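Endo-b-1,4-glucanase (Nasutitermes takasagoensis, PDB 1KS8) probably hydrolyses internal beta-1,4-glucosidic linkages in cellulose and related beta-glucans, as an endoglucanase of glycoside hydrolase family 9. Local coordinates at residues T70-G75 and G420-L425; I313-A318 and S326-A331. One frame throughout, in Å; residues are numbered along the deposited sequence.

Both contacts join helices of the (alpha/alpha)6 fold of this single-chain enzyme. Of the four helices involved, helix 62-78 comes first and helix 415-430 last. Interaction 1 pairs them and closes a loop of 344 residues, so a helix from early in the chain meets the last helix. Interaction 2 falls within that span. It closes a short hairpin between helices 303-319 and 324-341, with seven residues between its segments. The two contacts nest and do not cross. The centres of interaction 1 and interaction 2 lie about 14 Å apart. They also touch: Trp74 packs against Glu316, and Leu315 packs against Ala424. Helix 303-319 thus borders both helices of interaction 1.

Interaction 1. Residues T70-G75 and G420-L425; sequences TVLAWG and GFQSAL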
# COMPACT_ATOMS: atom_id res chain seq x y z
N THR A 70 3.68 4.83 -2.09
CA THR A 70 4.46 4.75 -3.32
C THR A 70 3.67 4.11 -4.45
O THR A 70 3.65 4.63 -5.56
CB THR A 70 5.76 3.94 -3.11
OG1 THR A 70 6.47 4.47 -1.99
CG2 THR A 70 6.65 4.02 -4.35
N VAL A 71 3.03 2.98 -4.17
CA VAL A 71 2.26 2.29 -5.20
C VAL A 71 1.05 3.09 -5.66
O VAL A 71 0.72 3.11 -6.85
CB VAL A 71 1.85 0.88 -4.70
CG1 VAL A 71 0.94 0.20 -5.71
CG2 VAL A 71 3.11 0.04 -4.48
N LEU A 72 0.38 3.78 -4.73
CA LEU A 72 -0.77 4.59 -5.13
C LEU A 72 -0.29 5.73 -6.02
O LEU A 72 -0.90 6.02 -7.05
CB LEU A 72 -1.49 5.15 -3.90
CG LEU A 72 -2.30 4.16 -3.06
CD1 LEU A 72 -3.00 4.93 -1.95
CD2 LEU A 72 -3.33 3.42 -3.93
N ALA A 73 0.81 6.38 -5.64
CA ALA A 73 1.35 7.48 -6.44
C ALA A 73 1.81 6.97 -7.80
O ALA A 73 1.61 7.63 -8.82
CB ALA A 73 2.52 8.14 -5.70
N TRP A 74 2.42 5.80 -7.81
CA TRP A 74 2.91 5.18 -9.04
C TRP A 74 1.77 5.02 -10.05
O TRP A 74 1.92 5.36 -11.23
CB TRP A 74 3.53 3.82 -8.69
CG TRP A 74 4.28 3.11 -9.77
CD1 TRP A 74 4.67 3.61 -10.98
CD2 TRP A 74 4.78 1.77 -9.71
NE1 TRP A 74 5.39 2.65 -11.67
CE2 TRP A 74 5.46 1.52 -10.91
CE3 TRP A 74 4.71 0.76 -8.74
CZ2 TRP A 74 6.08 0.29 -11.18
CZ3 TRP A 74 5.32 -0.46 -9.00
CH2 TRP A 74 6.00 -0.68 -10.21
N GLY A 75 0.63 4.51 -9.59
CA GLY A 75 -0.50 4.33 -10.47
C GLY A 75 -1.08 5.66 -10.93
O GLY A 75 -1.57 5.78 -12.05
N GLY A 420 -1.79 -2.11 -4.81
CA GLY A 420 -1.61 -2.64 -6.16
C GLY A 420 -2.95 -2.75 -6.86
O GLY A 420 -3.08 -2.43 -8.04
N PHE A 421 -3.94 -3.22 -6.11
CA PHE A 421 -5.31 -3.39 -6.58
C PHE A 421 -5.86 -2.08 -7.14
O PHE A 421 -6.35 -2.04 -8.28
CB PHE A 421 -6.16 -3.87 -5.39
CG PHE A 421 -7.64 -3.97 -5.68
CD1 PHE A 421 -8.12 -4.91 -6.59
CD2 PHE A 421 -8.54 -3.17 -4.99
CE1 PHE A 421 -9.50 -5.05 -6.80
CE2 PHE A 421 -9.91 -3.30 -5.19
CZ PHE A 421 -10.39 -4.24 -6.09
N GLN A 422 -5.77 -1.01 -6.37
CA GLN A 422 -6.28 0.28 -6.82
C GLN A 422 -5.54 0.80 -8.05
O GLN A 422 -6.16 1.32 -8.98
CB GLN A 422 -6.21 1.32 -5.70
CG GLN A 422 -6.91 2.62 -6.07
CD GLN A 422 -7.04 3.57 -4.90
OE1 GLN A 422 -7.61 3.23 -3.86
NE2 GLN A 422 -6.51 4.78 -5.06
N SER A 423 -4.22 0.66 -8.06
CA SER A 423 -3.45 1.12 -9.21
C SER A 423 -3.79 0.30 -10.45
O SER A 423 -3.80 0.84 -11.56
CB SER A 423 -1.96 1.06 -8.89
OG SER A 423 -1.65 2.02 -7.89
N ALA A 424 -4.07 -0.98 -10.27
CA ALA A 424 -4.43 -1.85 -11.39
C ALA A 424 -5.79 -1.42 -11.95
O ALA A 424 -6.01 -1.44 -13.16
CB ALA A 424 -4.49 -3.31 -10.94
N LEU A 425 -6.69 -1.01 -11.06
CA LEU A 425 -8.01 -0.56 -11.49
C LEU A 425 -7.87 0.70 -12.33
O LEU A 425 -8.53 0.84 -13.36
CB LEU A 425 -8.90 -0.28 -10.27
CG LEU A 425 -9.40 -1.52 -9.52
CD1 LEU A 425 -9.96 -1.11 -8.17
CD2 LEU A 425 -10.45 -2.23 -10.36
O HOH W 1 -2.86 4.52 -8.07
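Ser423 meets Val71 and Gly75 where two nearly parallel helices of the (alpha/alpha)6 fold pack side by side. The short axes lie 8.5 Å apart and differ by 4° in direction. Ser423 OG donates a hydrogen bond of 2.8 Å to Val71 O. The hydroxyl sits above the carbonyl plane, 48° out of it. Gly75 N, the helical donor to the same oxygen, comes from the opposite face. Val71 O is therefore gripped by two donors. The serine OG is anti to its own carbonyl carbon (chi1 -68°), which places it against the neighbouring helix. Gly75 has no side chain, and its CA approaches Ser423 OG to 3.6 Å. The CA atoms of Gly75 and Ser423 are only 4.5 Å apart.

A water adds a second link. It donates to Leu72 O and to Ser423 OG, so this hydroxyl both gives and receives.

Van der Waals contacts flank the bond toward the N-terminal ends of both segments. Val71 CG1 is anti to the backbone N and rests 3.7 Å from Gly420 N. The Leu72 and Gln422 side chains cross obliquely, and Leu72 CD2 touches the amide end at Gln422 NE2, 3.6 Å away.

Further out, Phe312 of helix 303-319 packs against Ser423. Val71 lies about 9 Å, side chain to side chain, from Glu214, a calcium ligand in another structure of this protein. The Gln422 amide is held by other parts of the fold: OE1 bonds to Ser12 OG of helix 5-18, and NE2 bonds to Tyr83 OH.

Interaction 2. Residues I313-A318 and S326-A331; sequences IMLEAA and SYRQFA
The Tyr327 ring has Ala317 CB and Ala318 N at its edge, near its plane, within an antiparallel helical hairpin of the (alpha/alpha)6 fold. Ala317 CB lies 3.7 Å from Tyr327 CD2. Met314 O approaches the same ring obliquely. Phe330 meets Met314 in a Met-aromatic contact, with Met314 SD 4.7 Å from the ring centroid and also oblique. The Met314 chain is extended beyond CG, and both SD and CE reach Phe330 CD2.

Alanines let the helices pack closely: Ala331 CB and Ala318 CB meet larger side chains of the other helix. The short axes are 8.2 Å apart and cross at -160°. Ala331 CB touches Leu315 CG at 3.7 Å and also faces Met314 CB. Ala318 CB sits against the extended Arg328 chain, touching CG and NE. Helix 271-286 packs along Met314, Ala317, Tyr327 and Phe330, while helix 415-430 meets Leu315.

The charged tip of Arg328 is held from outside the segments: NH2 forms a salt bridge with Glu319 OE1, just beyond segment 313-318. A water lies in the guanidinium plane, at its edge. It accepts from Arg328 NE at 2.9 Å and donates to Leu315 O at 2.8 Å.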
# COMPACT_ATOMS: atom_id res chain seq x y z
N ILE A 313 2.01 -5.44 -11.85
CA ILE A 313 3.31 -5.59 -12.48
C ILE A 313 3.11 -5.93 -13.95
O ILE A 313 3.83 -5.44 -14.82
CB ILE A 313 4.15 -6.70 -11.79
CG1 ILE A 313 4.63 -6.21 -10.42
CG2 ILE A 313 5.35 -7.09 -12.66
CD1 ILE A 313 5.54 -4.99 -10.47
N MET A 314 2.10 -6.76 -14.24
CA MET A 314 1.81 -7.14 -15.61
C MET A 314 1.36 -5.93 -16.43
O MET A 314 1.74 -5.78 -17.59
CB MET A 314 0.73 -8.22 -15.65
CG MET A 314 1.20 -9.56 -15.15
SD MET A 314 -0.09 -10.81 -15.27
CE MET A 314 0.56 -12.06 -14.17
N LEU A 315 0.53 -5.08 -15.83
CA LEU A 315 0.05 -3.89 -16.51
C LEU A 315 1.20 -2.93 -16.78
O LEU A 315 1.25 -2.27 -17.83
CB LEU A 315 -1.05 -3.23 -15.68
CG LEU A 315 -2.35 -4.04 -15.68
CD1 LEU A 315 -3.25 -3.62 -14.52
CD2 LEU A 315 -3.07 -3.84 -17.01
N GLU A 316 2.14 -2.85 -15.85
CA GLU A 316 3.30 -1.98 -16.02
C GLU A 316 4.20 -2.55 -17.10
O GLU A 316 4.79 -1.80 -17.89
CB GLU A 316 4.08 -1.85 -14.70
CG GLU A 316 3.45 -0.87 -13.71
CD GLU A 316 3.74 0.57 -14.07
OE1 GLU A 316 3.00 1.47 -13.62
OE2 GLU A 316 4.72 0.82 -14.81
N ALA A 317 4.31 -3.87 -17.15
CA ALA A 317 5.13 -4.54 -18.15
C ALA A 317 4.55 -4.31 -19.54
O ALA A 317 5.29 -4.09 -20.50
CB ALA A 317 5.20 -6.03 -17.86
N ALA A 318 3.22 -4.35 -19.64
CA ALA A 318 2.55 -4.13 -20.92
C ALA A 318 2.89 -2.75 -21.47
O ALA A 318 3.01 -2.57 -22.68
CB ALA A 318 1.04 -4.29 -20.76
N SER A 326 -1.71 -9.84 -24.12
CA SER A 326 -1.81 -10.99 -23.24
C SER A 326 -1.59 -10.64 -21.77
O SER A 326 -2.27 -11.16 -20.89
CB SER A 326 -0.82 -12.08 -23.67
OG SER A 326 0.51 -11.63 -23.63
N TYR A 327 -0.63 -9.75 -21.50
CA TYR A 327 -0.34 -9.34 -20.13
C TYR A 327 -1.52 -8.57 -19.53
O TYR A 327 -1.90 -8.80 -18.38
CB TYR A 327 0.92 -8.47 -20.10
CG TYR A 327 2.22 -9.25 -20.18
CD1 TYR A 327 2.24 -10.60 -20.52
CD2 TYR A 327 3.44 -8.62 -19.92
CE1 TYR A 327 3.45 -11.31 -20.60
CE2 TYR A 327 4.64 -9.31 -19.99
CZ TYR A 327 4.64 -10.65 -20.33
OH TYR A 327 5.84 -11.33 -20.40
N ARG A 328 -2.09 -7.66 -20.31
CA ARG A 328 -3.23 -6.88 -19.85
C ARG A 328 -4.44 -7.78 -19.62
O ARG A 328 -5.17 -7.61 -18.64
CB ARG A 328 -3.57 -5.79 -20.88
CG ARG A 328 -2.57 -4.65 -20.88
CD ARG A 328 -2.72 -3.75 -22.10
NE ARG A 328 -1.83 -2.60 -22.00
CZ ARG A 328 -1.51 -1.80 -23.01
NH1 ARG A 328 -1.99 -2.02 -24.23
NH2 ARG A 328 -0.70 -0.76 -22.80
N GLN A 329 -4.64 -8.73 -20.52
CA GLN A 329 -5.76 -9.66 -20.39
C GLN A 329 -5.61 -10.50 -19.13
O GLN A 329 -6.57 -10.66 -18.37
CB GLN A 329 -5.83 -10.58 -21.61
CG GLN A 329 -6.95 -11.62 -21.56
CD GLN A 329 -8.32 -11.02 -21.80
OE1 GLN A 329 -9.34 -11.71 -21.70
NE2 GLN A 329 -8.37 -9.74 -22.14
N PHE A 330 -4.41 -11.03 -18.90
CA PHE A 330 -4.21 -11.86 -17.71
C PHE A 330 -4.40 -11.03 -16.45
O PHE A 330 -5.01 -11.50 -15.49
CB PHE A 330 -2.82 -12.49 -17.70
CG PHE A 330 -2.70 -13.62 -16.71
CD1 PHE A 330 -2.95 -14.93 -17.09
CD2 PHE A 330 -2.43 -13.35 -15.37
CE1 PHE A 330 -2.93 -15.96 -16.15
CE2 PHE A 330 -2.41 -14.37 -14.43
CZ PHE A 330 -2.66 -15.68 -14.82
N ALA A 331 -3.86 -9.82 -16.44
CA ALA A 331 -4.01 -8.95 -15.28
C ALA A 331 -5.49 -8.76 -14.99
O ALA A 331 -5.92 -8.80 -13.84
CB ALA A 331 -3.35 -7.61 -15.55
O HOH W 2 -0.94 -1.56 -19.40